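Hydrolase, alpha/beta hydrolase FOLD family (Staphylococcus aureus, PDB 2XMZ) probably acts in menaquinone biosynthesis as 2-succinyl-6-hydroxy-2,4-cyclohexadiene-1-carboxylate synthase, a lyase built on the alpha/beta hydrolase fold. Local coordinates at residues N65-I69 against R95-Y99; S84-Y90 against I108-E114; P209-L213 against M258-F262. All coordinates share one frame. Numbering follows the deposited sequence.

Interaction 1: N65-I69 against R95-Y99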
ATOM      1  N   ASN A  65      -9.683  12.055  -2.725  1.00 24.05           N
ATOM      2  CA  ASN A  65     -10.332  11.205  -1.726  1.00 24.69           C
ATOM      3  C   ASN A  65     -10.424   9.747  -2.216  1.00 23.53           C
ATOM      4  O   ASN A  65      -9.973   9.423  -3.312  1.00 23.89           O
ATOM      5  CB  ASN A  65     -11.688  11.810  -1.311  1.00 26.43           C
ATOM      6  CG  ASN A  65     -12.617  12.056  -2.501  1.00 28.25           C
ATOM      7  OD1 ASN A  65     -12.530  11.380  -3.531  1.00 29.99           O
ATOM      8  ND2 ASN A  65     -13.500  13.033  -2.365  1.00 29.13           N
ATOM      9  N   PHE A  66     -10.979   8.858  -1.411  1.00 23.81           N
ATOM     10  CA  PHE A  66     -11.053   7.465  -1.809  1.00 23.95           C
ATOM     11  C   PHE A  66     -11.893   7.169  -3.060  1.00 23.82           C
ATOM     12  O   PHE A  66     -11.583   6.242  -3.802  1.00 23.30           O
ATOM     13  CB  PHE A  66     -11.416   6.567  -0.618  1.00 24.34           C
ATOM     14  CG  PHE A  66     -10.235   6.286   0.266  1.00 25.42           C
ATOM     15  CD1 PHE A  66      -9.442   5.164   0.037  1.00 26.05           C
ATOM     16  CD2 PHE A  66      -9.861   7.200   1.270  1.00 25.89           C
ATOM     17  CE1 PHE A  66      -8.298   4.919   0.829  1.00 27.90           C
ATOM     18  CE2 PHE A  66      -8.730   6.987   2.045  1.00 26.91           C
ATOM     19  CZ  PHE A  66      -7.959   5.831   1.852  1.00 26.85           C
ATOM     20  N   ASP A  67     -12.924   7.970  -3.306  1.00 25.19           N
ATOM     21  CA  ASP A  67     -13.754   7.734  -4.472  1.00 26.37           C
ATOM     22  C   ASP A  67     -13.007   8.140  -5.736  1.00 26.09           C
ATOM     23  O   ASP A  67     -13.092   7.454  -6.752  1.00 26.75           O
ATOM     24  CB  ASP A  67     -15.076   8.497  -4.412  0.50 27.25           C
ATOM     25  CG  ASP A  67     -15.955   8.223  -5.633  0.50 28.24           C
ATOM     26  OD1 ASP A  67     -16.207   9.146  -6.431  0.50 28.33           O
ATOM     27  OD2 ASP A  67     -16.373   7.067  -5.817  0.50 28.45           O
ATOM     28  N   TYR A  68     -12.269   9.240  -5.652  1.00 25.83           N
ATOM     29  CA  TYR A  68     -11.325   9.635  -6.708  1.00 25.94           C
ATOM     30  C   TYR A  68     -10.306   8.534  -7.010  1.00 24.27           C
ATOM     31  O   TYR A  68     -10.084   8.179  -8.168  1.00 25.49           O
ATOM     32  CB  TYR A  68     -10.589  10.931  -6.339  1.00 25.19           C
ATOM     33  CG  TYR A  68      -9.583  11.363  -7.393  1.00 27.49           C
ATOM     34  CD1 TYR A  68      -9.973  12.185  -8.469  1.00 29.99           C
ATOM     35  CD2 TYR A  68      -8.248  10.954  -7.316  1.00 26.88           C
ATOM     36  CE1 TYR A  68      -9.051  12.579  -9.457  1.00 32.87           C
ATOM     37  CE2 TYR A  68      -7.316  11.343  -8.286  1.00 28.45           C
ATOM     38  CZ  TYR A  68      -7.726  12.147  -9.351  1.00 33.12           C
ATOM     39  OH  TYR A  68      -6.801  12.516 -10.290  1.00 34.65           O
ATOM     40  N   ILE A  69      -9.674   8.012  -5.976  1.00 23.36           N
ATOM     41  CA  ILE A  69      -8.686   6.937  -6.148  1.00 22.31           C
ATOM     42  C   ILE A  69      -9.341   5.668  -6.714  1.00 22.84           C
ATOM     43  O   ILE A  69      -8.760   5.000  -7.578  1.00 23.92           O
ATOM     44  CB  ILE A  69      -7.949   6.626  -4.844  1.00 20.57           C
ATOM     45  CG1 ILE A  69      -7.100   7.824  -4.432  1.00 20.69           C
ATOM     46  CG2 ILE A  69      -7.048   5.364  -4.988  1.00 20.92           C
ATOM     47  CD1 ILE A  69      -6.922   7.921  -2.955  1.00 19.14           C
ATOM     48  N   ARG A  95      -4.585   0.591   2.419  1.00 19.16           N
ATOM     49  CA  ARG A  95      -5.833   1.282   2.779  1.00 20.02           C
ATOM     50  C   ARG A  95      -6.650   1.507   1.521  1.00 18.98           C
ATOM     51  O   ARG A  95      -7.856   1.291   1.498  1.00 19.43           O
ATOM     52  CB  ARG A  95      -5.572   2.605   3.510  1.00 19.08           C
ATOM     53  CG  ARG A  95      -4.800   2.422   4.845  1.00 20.31           C
ATOM     54  CD  ARG A  95      -4.724   3.706   5.673  1.00 21.98           C
ATOM     55  NE  ARG A  95      -3.844   4.765   5.139  1.00 21.44           N
ATOM     56  CZ  ARG A  95      -4.274   5.849   4.482  1.00 20.90           C
ATOM     57  NH1 ARG A  95      -5.579   6.017   4.248  1.00 18.81           N
ATOM     58  NH2 ARG A  95      -3.402   6.791   4.086  1.00 20.61           N
ATOM     59  N   VAL A  96      -5.964   1.903   0.463  1.00 19.62           N
ATOM     60  CA  VAL A  96      -6.572   1.988  -0.844  1.00 18.90           C
ATOM     61  C   VAL A  96      -7.052   0.598  -1.325  1.00 19.37           C
ATOM     62  O   VAL A  96      -8.164   0.486  -1.844  1.00 19.67           O
ATOM     63  CB  VAL A  96      -5.626   2.664  -1.861  1.00 18.46           C
ATOM     64  CG1 VAL A  96      -6.206   2.614  -3.276  1.00 17.04           C
ATOM     65  CG2 VAL A  96      -5.364   4.097  -1.436  1.00 19.58           C
ATOM     66  N   ALA A  97      -6.258  -0.448  -1.120  1.00 18.74           N
ATOM     67  CA  ALA A  97      -6.652  -1.768  -1.605  1.00 19.78           C
ATOM     68  C   ALA A  97      -7.863  -2.287  -0.849  1.00 20.73           C
ATOM     69  O   ALA A  97      -8.765  -2.906  -1.431  1.00 22.55           O
ATOM     70  CB  ALA A  97      -5.481  -2.772  -1.531  1.00 19.90           C
ATOM     71  N   LEU A  98      -7.924  -2.024   0.454  1.00 21.23           N
ATOM     72  CA  LEU A  98      -9.126  -2.425   1.214  1.00 21.60           C
ATOM     73  C   LEU A  98     -10.358  -1.663   0.729  1.00 22.09           C
ATOM     74  O   LEU A  98     -11.415  -2.255   0.503  1.00 22.30           O
ATOM     75  CB  LEU A  98      -8.916  -2.156   2.715  1.00 21.57           C
ATOM     76  CG  LEU A  98      -8.182  -3.265   3.477  1.00 22.63           C
ATOM     77  CD1 LEU A  98      -7.739  -2.750   4.850  1.00 23.22           C
ATOM     78  CD2 LEU A  98      -9.065  -4.455   3.653  1.00 20.86           C
ATOM     79  N   TYR A  99     -10.209  -0.348   0.528  1.00 21.58           N
ATOM     80  CA  TYR A  99     -11.317   0.466   0.047  1.00 22.56           C
ATOM     81  C   TYR A  99     -11.771  -0.056  -1.295  1.00 22.65           C
ATOM     82  O   TYR A  99     -12.992  -0.166  -1.571  1.00 23.93           O
ATOM     83  CB  TYR A  99     -10.938   1.956  -0.036  1.00 22.52           C
ATOM     84  CG  TYR A  99     -12.132   2.837  -0.327  1.00 23.16           C
ATOM     85  CD1 TYR A  99     -12.869   3.393   0.706  1.00 22.00           C
ATOM     86  CD2 TYR A  99     -12.539   3.084  -1.637  1.00 24.44           C
ATOM     87  CE1 TYR A  99     -13.987   4.202   0.458  1.00 26.72           C
ATOM     88  CE2 TYR A  99     -13.673   3.893  -1.905  1.00 25.88           C
ATOM     89  CZ  TYR A  99     -14.384   4.438  -0.847  1.00 26.05           C
ATOM     90  OH  TYR A  99     -15.486   5.231  -1.078  1.00 28.74           O
TER
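Arg-95 opens the helical turn that meets the start of helix 66-77. Its CA-to-CB bond points sideways, yet the long chain reaches the Phe-66 ring, where Arg-95 NH1 lies 3.4 Å from Phe-66 CZ at the ring edge. The guanidinium is not spent on this aromatic neighbour: NH1 donates to the carbonyl of Tyr-191, in helix 181-191, so the charge has a polar partner although the residue is buried. Val-96 comes closest to the opposing backbone, 7.1 Å CA to CA from Phe-66. A short beta-branched residue suits so tight a place: its CG2 is 3.8 Å from Phe-66 CE1, and its CG1 is 3.3 Å from Ile-69 CG2, so it touches residues three apart on the facing helix. Ala-97 and Leu-98 turn to the central sheet, meeting Leu-111 and Leu-113. One turn on from Arg-95, Tyr-99 points back to the contact. Its CB sits 3.5 Å from Phe-66 CD1, and Phe-66 CB lies 3.5 Å above the Tyr-99 ring centroid, only 4° off the normal, a CH-pi contact. Phe-66, the most deeply covered residue, is thus met by Arg-95, Val-96 and Tyr-99, with Tyr-191 of helix 181-191 also against it. It is also the first residue of its helix, which Asn-65 N-caps by accepting from Tyr-68 N through OD1 at 3.0 Å. This is apolar helix-helix packing in an alpha/beta hydrolase fold, against the helix that follows the probable nucleophile elbow around Ser-91.

Interaction 2: S84-Y90 against I108-E114; sequences SITLFGY and ISNLILE
Strand 84-90 (phi/psi near -100/120) runs parallel to strand 110-114 (near -130/135), the axes 4.7 Å apart at closest approach and 13° from parallel; Ser-109, at -92/-43, breaks the extended run just before. Thr-86 pairs with Asn-110, Phe-88 with Ile-112 and Tyr-90 with Glu-114. Leu-87 (t, p) takes two rungs of the ladder, its N donating to Asn-110 O (3.0 Å) and its O accepting from Ile-112 N (2.8 Å). Its CB rests 4.1 Å from Ile-108 CD1, on the Leu-111 face. Ile-112 (m, t) projects to the opposite face, its CG2 3.3 Å from Phe-88 CD2, while its O receives Gly-89 N (2.9 Å). These are the two strands of a beta-alpha-beta unit whose crossover is helix 92-103, Gly-89 beginning a probable GxSxG nucleophile elbow. Glu-114, the most covered residue, donates its N to Gly-89 O (2.9 Å). Its extended chain (chi1 and chi2 t) places OE1 3.3 Å from Phe-88 CZ, at the ring edge, and CD 3.4 Å from Tyr-90 CD1; OE1 is also hydrogen-bonded to His-248 ND1. Ile-85 O accepts from Ser-109 N (2.6 Å) and Asn-110 N (3.2 Å), Thr-86 OG1 from Asn-110 ND2 (3.2 Å).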
ATOM      1  N   SER A  84      -7.641 -12.520 -13.874  1.00 36.16           N
ATOM      2  CA  SER A  84      -7.743 -12.669 -12.441  1.00 34.15           C
ATOM      3  C   SER A  84      -6.804 -11.659 -11.759  1.00 31.92           C
ATOM      4  O   SER A  84      -5.580 -11.807 -11.756  1.00 31.55           O
ATOM      5  CB  SER A  84      -7.437 -14.109 -12.022  0.50 35.25           C
ATOM      6  OG  SER A  84      -8.331 -15.015 -12.651  0.50 35.64           O
ATOM      7  N   ILE A  85      -7.397 -10.602 -11.231  1.00 30.05           N
ATOM      8  CA  ILE A  85      -6.627  -9.524 -10.620  1.00 28.26           C
ATOM      9  C   ILE A  85      -6.359  -9.791  -9.147  1.00 27.97           C
ATOM     10  O   ILE A  85      -7.298  -9.936  -8.338  1.00 27.46           O
ATOM     11  CB  ILE A  85      -7.349  -8.151 -10.753  1.00 27.43           C
ATOM     12  CG1 ILE A  85      -7.489  -7.755 -12.225  1.00 29.11           C
ATOM     13  CG2 ILE A  85      -6.579  -7.043  -9.989  1.00 24.07           C
ATOM     14  CD1 ILE A  85      -8.580  -6.731 -12.486  1.00 28.81           C
ATOM     15  N   THR A  86      -5.075  -9.821  -8.791  1.00 27.38           N
ATOM     16  CA  THR A  86      -4.706  -9.767  -7.377  1.00 25.94           C
ATOM     17  C   THR A  86      -4.281  -8.362  -7.028  1.00 24.38           C
ATOM     18  O   THR A  86      -3.326  -7.834  -7.609  1.00 25.30           O
ATOM     19  CB  THR A  86      -3.559 -10.726  -7.051  1.00 26.41           C
ATOM     20  OG1 THR A  86      -3.966 -12.047  -7.383  1.00 25.04           O
ATOM     21  CG2 THR A  86      -3.212 -10.656  -5.574  1.00 25.94           C
ATOM     22  N   LEU A  87      -4.994  -7.741  -6.089  1.00 23.08           N
ATOM     23  CA  LEU A  87      -4.657  -6.395  -5.682  1.00 21.67           C
ATOM     24  C   LEU A  87      -3.847  -6.428  -4.412  1.00 21.40           C
ATOM     25  O   LEU A  87      -4.296  -6.948  -3.390  1.00 20.61           O
ATOM     26  CB  LEU A  87      -5.904  -5.536  -5.482  1.00 21.28           C
ATOM     27  CG  LEU A  87      -5.638  -4.056  -5.221  1.00 21.78           C
ATOM     28  CD1 LEU A  87      -4.770  -3.443  -6.333  1.00 20.11           C
ATOM     29  CD2 LEU A  87      -6.968  -3.301  -5.101  1.00 20.88           C
ATOM     30  N   PHE A  88      -2.649  -5.869  -4.495  1.00 20.53           N
ATOM     31  CA  PHE A  88      -1.757  -5.835  -3.371  1.00 20.89           C
ATOM     32  C   PHE A  88      -1.609  -4.384  -2.930  1.00 19.52           C
ATOM     33  O   PHE A  88      -1.351  -3.495  -3.748  1.00 19.58           O
ATOM     34  CB  PHE A  88      -0.376  -6.390  -3.760  1.00 21.29           C
ATOM     35  CG  PHE A  88       0.672  -6.196  -2.676  1.00 22.89           C
ATOM     36  CD1 PHE A  88       1.329  -4.973  -2.529  1.00 23.38           C
ATOM     37  CD2 PHE A  88       0.997  -7.231  -1.807  1.00 22.47           C
ATOM     38  CE1 PHE A  88       2.265  -4.772  -1.504  1.00 24.58           C
ATOM     39  CE2 PHE A  88       1.947  -7.044  -0.780  1.00 23.92           C
ATOM     40  CZ  PHE A  88       2.581  -5.808  -0.644  1.00 23.21           C
ATOM     41  N   GLY A  89      -1.738  -4.146  -1.632  1.00 19.49           N
ATOM     42  CA  GLY A  89      -1.431  -2.838  -1.081  1.00 19.88           C
ATOM     43  C   GLY A  89      -0.617  -2.894   0.204  1.00 19.97           C
ATOM     44  O   GLY A  89      -0.916  -3.688   1.108  1.00 19.20           O
ATOM     45  N   TYR A  90       0.423  -2.054   0.251  1.00 20.03           N
ATOM     46  CA  TYR A  90       1.268  -1.903   1.419  1.00 19.92           C
ATOM     47  C   TYR A  90       0.933  -0.604   2.112  1.00 19.13           C
ATOM     48  O   TYR A  90       0.992   0.450   1.491  1.00 18.76           O
ATOM     49  CB  TYR A  90       2.769  -1.898   1.036  1.00 19.75           C
ATOM     50  CG  TYR A  90       3.648  -1.218   2.062  1.00 19.38           C
ATOM     51  CD1 TYR A  90       3.928  -1.826   3.290  1.00 19.48           C
ATOM     52  CD2 TYR A  90       4.209   0.040   1.800  1.00 17.93           C
ATOM     53  CE1 TYR A  90       4.736  -1.193   4.246  1.00 18.50           C
ATOM     54  CE2 TYR A  90       5.032   0.706   2.761  1.00 18.36           C
ATOM     55  CZ  TYR A  90       5.283   0.076   3.972  1.00 17.31           C
ATOM     56  OH  TYR A  90       6.079   0.683   4.906  1.00 19.82           O
ATOM     57  N   ILE A 108     -11.998  -7.824  -8.051  1.00 24.95           N
ATOM     58  CA  ILE A 108     -10.691  -8.429  -7.926  1.00 24.24           C
ATOM     59  C   ILE A 108     -10.835  -9.930  -7.636  1.00 25.80           C
ATOM     60  O   ILE A 108     -11.896 -10.388  -7.204  1.00 26.37           O
ATOM     61  CB  ILE A 108      -9.838  -7.690  -6.883  1.00 23.16           C
ATOM     62  CG1 ILE A 108     -10.421  -7.804  -5.460  1.00 21.52           C
ATOM     63  CG2 ILE A 108      -9.647  -6.195  -7.305  1.00 22.25           C
ATOM     64  CD1 ILE A 108      -9.406  -7.334  -4.401  1.00 19.70           C
ATOM     65  N   SER A 109      -9.783 -10.688  -7.905  1.00 25.30           N
ATOM     66  CA  SER A 109      -9.776 -12.110  -7.677  1.00 26.45           C
ATOM     67  C   SER A 109      -9.248 -12.446  -6.293  1.00 25.85           C
ATOM     68  O   SER A 109      -9.812 -13.287  -5.616  1.00 25.87           O
ATOM     69  CB  SER A 109      -8.943 -12.798  -8.741  1.00 27.11           C
ATOM     70  OG  SER A 109      -9.751 -13.003  -9.885  1.00 30.49           O
ATOM     71  N   ASN A 110      -8.178 -11.765  -5.892  1.00 25.60           N
ATOM     72  CA  ASN A 110      -7.517 -11.965  -4.587  1.00 26.18           C
ATOM     73  C   ASN A 110      -7.072 -10.624  -4.019  1.00 24.60           C
ATOM     74  O   ASN A 110      -6.911  -9.627  -4.762  1.00 24.73           O
ATOM     75  CB  ASN A 110      -6.250 -12.841  -4.704  1.00 26.54           C
ATOM     76  CG  ASN A 110      -6.513 -14.186  -5.351  1.00 29.16           C
ATOM     77  OD1 ASN A 110      -7.078 -15.090  -4.736  1.00 32.36           O
ATOM     78  ND2 ASN A 110      -6.064 -14.339  -6.584  1.00 30.03           N
ATOM     79  N   LEU A 111      -6.824 -10.612  -2.714  1.00 23.67           N
ATOM     80  CA  LEU A 111      -6.400  -9.398  -2.042  1.00 21.96           C
ATOM     81  C   LEU A 111      -5.171  -9.649  -1.197  1.00 21.40           C
ATOM     82  O   LEU A 111      -5.089 -10.644  -0.497  1.00 21.97           O
ATOM     83  CB  LEU A 111      -7.541  -8.838  -1.193  1.00 21.21           C
ATOM     84  CG  LEU A 111      -7.308  -7.506  -0.478  1.00 21.73           C
ATOM     85  CD1 LEU A 111      -7.094  -6.310  -1.473  1.00 16.96           C
ATOM     86  CD2 LEU A 111      -8.456  -7.234   0.481  1.00 22.14           C
ATOM     87  N   ILE A 112      -4.189  -8.757  -1.279  1.00 21.41           N
ATOM     88  CA  ILE A 112      -3.005  -8.890  -0.420  1.00 21.52           C
ATOM     89  C   ILE A 112      -2.737  -7.578   0.273  1.00 20.54           C
ATOM     90  O   ILE A 112      -2.688  -6.512  -0.352  1.00 20.83           O
ATOM     91  CB  ILE A 112      -1.712  -9.396  -1.142  1.00 21.62           C
ATOM     92  CG1 ILE A 112      -1.974 -10.716  -1.853  1.00 22.65           C
ATOM     93  CG2 ILE A 112      -0.612  -9.617  -0.107  1.00 20.08           C
ATOM     94  CD1 ILE A 112      -0.844 -11.162  -2.858  1.00 23.81           C
ATOM     95  N   LEU A 113      -2.556  -7.679   1.582  1.00 20.78           N
ATOM     96  CA  LEU A 113      -2.400  -6.531   2.443  1.00 20.32           C
ATOM     97  C   LEU A 113      -1.115  -6.674   3.252  1.00 21.14           C
ATOM     98  O   LEU A 113      -0.929  -7.667   3.973  1.00 21.73           O
ATOM     99  CB  LEU A 113      -3.602  -6.461   3.400  1.00 20.25           C
ATOM    100  CG  LEU A 113      -4.977  -6.445   2.700  1.00 21.36           C
ATOM    101  CD1 LEU A 113      -6.065  -6.503   3.751  1.00 24.21           C
ATOM    102  CD2 LEU A 113      -5.152  -5.210   1.839  1.00 21.20           C
ATOM    103  N   GLU A 114      -0.250  -5.673   3.154  1.00 20.29           N
ATOM    104  CA  GLU A 114       0.987  -5.672   3.894  1.00 20.85           C
ATOM    105  C   GLU A 114       1.001  -4.478   4.820  1.00 20.45           C
ATOM    106  O   GLU A 114       0.929  -3.308   4.377  1.00 20.95           O
ATOM    107  CB  GLU A 114       2.215  -5.624   2.972  1.00 21.01           C
ATOM    108  CG  GLU A 114       3.542  -5.572   3.767  1.00 20.01           C
ATOM    109  CD  GLU A 114       4.735  -5.097   2.949  1.00 22.42           C
ATOM    110  OE1 GLU A 114       4.585  -4.814   1.739  1.00 21.65           O
ATOM    111  OE2 GLU A 114       5.834  -4.975   3.534  1.00 22.96           O
TER
HETATM  112  O   HOH W   1     -10.387 -10.093 -11.203  1.00 15.57           O

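Interaction 3: P209-L213 against M258-F262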
ATOM      1  N   PRO A 209     -10.174 -14.544  -1.666  1.00 26.08           N
ATOM      2  CA  PRO A 209      -9.048 -14.965  -0.847  1.00 26.03           C
ATOM      3  C   PRO A 209      -8.146 -13.772  -0.524  1.00 24.54           C
ATOM      4  O   PRO A 209      -7.803 -13.001  -1.419  1.00 23.87           O
ATOM      5  CB  PRO A 209      -8.327 -15.977  -1.735  1.00 26.55           C
ATOM      6  CG  PRO A 209      -9.467 -16.572  -2.598  1.00 28.99           C
ATOM      7  CD  PRO A 209     -10.401 -15.422  -2.832  1.00 27.36           C
ATOM      8  N   THR A 210      -7.776 -13.631   0.747  1.00 24.91           N
ATOM      9  CA  THR A 210      -7.003 -12.469   1.219  1.00 24.73           C
ATOM     10  C   THR A 210      -5.791 -12.947   2.010  1.00 25.47           C
ATOM     11  O   THR A 210      -5.921 -13.792   2.922  1.00 25.90           O
ATOM     12  CB  THR A 210      -7.883 -11.531   2.072  1.00 24.55           C
ATOM     13  OG1 THR A 210      -8.961 -11.042   1.266  1.00 25.17           O
ATOM     14  CG2 THR A 210      -7.098 -10.320   2.597  1.00 21.28           C
ATOM     15  N   LEU A 211      -4.609 -12.456   1.634  1.00 24.12           N
ATOM     16  CA  LEU A 211      -3.403 -12.712   2.413  1.00 24.49           C
ATOM     17  C   LEU A 211      -3.084 -11.442   3.188  1.00 23.18           C
ATOM     18  O   LEU A 211      -3.010 -10.385   2.616  1.00 22.45           O
ATOM     19  CB  LEU A 211      -2.214 -13.054   1.513  1.00 25.07           C
ATOM     20  CG  LEU A 211      -0.850 -13.262   2.200  1.00 25.06           C
ATOM     21  CD1 LEU A 211      -0.831 -14.531   3.117  1.00 25.59           C
ATOM     22  CD2 LEU A 211       0.259 -13.327   1.158  1.00 24.17           C
ATOM     23  N   ILE A 212      -2.910 -11.566   4.498  1.00 23.79           N
ATOM     24  CA  ILE A 212      -2.534 -10.429   5.341  1.00 22.92           C
ATOM     25  C   ILE A 212      -1.145 -10.647   5.928  1.00 23.43           C
ATOM     26  O   ILE A 212      -0.857 -11.708   6.501  1.00 24.98           O
ATOM     27  CB  ILE A 212      -3.582 -10.190   6.453  1.00 23.26           C
ATOM     28  CG1 ILE A 212      -4.949  -9.874   5.827  1.00 23.76           C
ATOM     29  CG2 ILE A 212      -3.112  -9.091   7.405  1.00 22.07           C
ATOM     30  CD1 ILE A 212      -6.167 -10.211   6.707  1.00 24.06           C
ATOM     31  N   LEU A 213      -0.277  -9.651   5.755  1.00 22.55           N
ATOM     32  CA  LEU A 213       1.098  -9.728   6.227  1.00 23.40           C
ATOM     33  C   LEU A 213       1.333  -8.594   7.209  1.00 23.19           C
ATOM     34  O   LEU A 213       0.912  -7.456   6.974  1.00 22.75           O
ATOM     35  CB  LEU A 213       2.085  -9.632   5.059  1.00 23.71           C
ATOM     36  CG  LEU A 213       1.884 -10.601   3.886  1.00 26.30           C
ATOM     37  CD1 LEU A 213       2.840 -10.306   2.754  1.00 29.01           C
ATOM     38  CD2 LEU A 213       2.034 -12.047   4.320  1.00 27.39           C
ATOM     39  N   MET A 258       6.132 -15.737   0.368  1.00 36.81           N
ATOM     40  CA  MET A 258       4.759 -15.703   0.879  1.00 36.94           C
ATOM     41  C   MET A 258       3.750 -15.346  -0.207  1.00 35.76           C
ATOM     42  O   MET A 258       2.681 -15.944  -0.277  1.00 36.45           O
ATOM     43  CB  MET A 258       4.599 -14.755   2.075  1.00 36.50           C
ATOM     44  CG  MET A 258       5.271 -15.181   3.393  1.00 38.98           C
ATOM     45  SD  MET A 258       4.834 -16.808   4.060  1.00 46.57           S
ATOM     46  CE  MET A 258       6.032 -17.875   3.236  1.00 49.10           C
ATOM     47  N   ILE A 259       4.095 -14.397  -1.070  1.00 34.75           N
ATOM     48  CA  ILE A 259       3.161 -13.948  -2.110  1.00 33.65           C
ATOM     49  C   ILE A 259       2.970 -15.052  -3.155  1.00 34.57           C
ATOM     50  O   ILE A 259       1.838 -15.415  -3.487  1.00 34.21           O
ATOM     51  CB  ILE A 259       3.650 -12.674  -2.811  1.00 33.07           C
ATOM     52  CG1 ILE A 259       3.985 -11.574  -1.792  1.00 33.06           C
ATOM     53  CG2 ILE A 259       2.609 -12.177  -3.829  1.00 31.96           C
ATOM     54  CD1 ILE A 259       2.809 -11.002  -1.068  1.00 31.55           C
ATOM     55  N   LEU A 260       4.089 -15.577  -3.650  1.00 35.05           N
ATOM     56  CA  LEU A 260       4.085 -16.621  -4.665  1.00 36.64           C
ATOM     57  C   LEU A 260       3.307 -17.851  -4.202  1.00 36.75           C
ATOM     58  O   LEU A 260       2.552 -18.421  -4.976  1.00 36.92           O
ATOM     59  CB  LEU A 260       5.513 -17.003  -5.054  1.00 38.16           C
ATOM     60  CG  LEU A 260       6.336 -15.989  -5.858  1.00 38.12           C
ATOM     61  CD1 LEU A 260       7.822 -16.398  -5.864  1.00 40.58           C
ATOM     62  CD2 LEU A 260       5.836 -15.851  -7.287  1.00 39.99           C
ATOM     63  N   GLY A 261       3.471 -18.222  -2.931  1.00 36.74           N
ATOM     64  CA  GLY A 261       2.806 -19.391  -2.357  1.00 37.72           C
ATOM     65  C   GLY A 261       1.301 -19.196  -2.231  1.00 37.13           C
ATOM     66  O   GLY A 261       0.523 -20.128  -2.485  1.00 38.14           O
ATOM     67  N   PHE A 262       0.896 -17.993  -1.824  1.00 35.08           N
ATOM     68  CA  PHE A 262      -0.517 -17.599  -1.788  1.00 34.59           C
ATOM     69  C   PHE A 262      -1.073 -17.640  -3.204  1.00 35.65           C
ATOM     70  O   PHE A 262      -2.040 -18.360  -3.476  1.00 36.57           O
ATOM     71  CB  PHE A 262      -0.662 -16.183  -1.201  1.00 32.54           C
ATOM     72  CG  PHE A 262      -2.060 -15.581  -1.322  1.00 31.17           C
ATOM     73  CD1 PHE A 262      -3.115 -16.041  -0.524  1.00 31.36           C
ATOM     74  CD2 PHE A 262      -2.307 -14.540  -2.219  1.00 28.59           C
ATOM     75  CE1 PHE A 262      -4.409 -15.452  -0.623  1.00 30.17           C
ATOM     76  CE2 PHE A 262      -3.589 -13.951  -2.337  1.00 28.48           C
ATOM     77  CZ  PHE A 262      -4.640 -14.404  -1.520  1.00 27.50           C
TER
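Pro-209 leads into the strand with its CA-to-CB bond pointing toward the helix: its CB is 4.0 Å from Phe-262 CZ, and its carbonyl O lies 3.5 Å from the same CZ, at the edge of the aromatic ring. Thr-210 points away, and its hydroxyl bonds to the carbonyl of Val-208; only its backbone borders the contact, its C 3.9 Å from Phe-262 CE1. Leu-211 turns toward the helix again and does most of the packing for the strand. Its CB stands 3.7 Å from the centroid of the Phe-262 ring, 10° off the normal, so the flat aromatic face receives it in a CH-pi contact. Farther out, its CD2 approaches Met-258 O at 3.8 Å and Ile-259 CD1 at 4.1 Å. Ile-212 belongs to the other side of the sheet, against helix 219-231. Leu-213 completes the apolar surface, with CD1 3.9 Å from Ile-259 CD1 and CD2 4.4 Å from Met-258 CB. Large apolar side chains suit the place, because the strand and helix axes are 10.0 Å apart at closest approach and the gap is filled mostly by side chains. The two run nearly antiparallel, at 164°. Such packing of the C-terminal helix 252-266 along the strands of a predominantly parallel sheet is typical of the outer helical layer in the three-layer alpha/beta hydrolase fold.

How the interactions relate
Interaction 2 lies between the other two. Its centre is about 13 Å from that of interaction 1 and about 9 Å from that of interaction 3, whereas the centres of interactions 1 and 3 are about 21 Å apart and their nearest atoms about 6 Å. Helix 92-103 lies on the Leu-87 and Leu-113 face, with Leu-98 CD2 3.6 Å from Leu-113 CD1; helix 252-266 covers the opposite face. Strand 110-114 passes the sheet on to strand 210-215, by probable hydrogen bonds such as Leu-213 N to Leu-113 O at 2.7 Å. Strand 84-90 leads to Ser-91, the likely nucleophile of a triad with His-245 and Asp-218, and Tyr-90 touches that probable site.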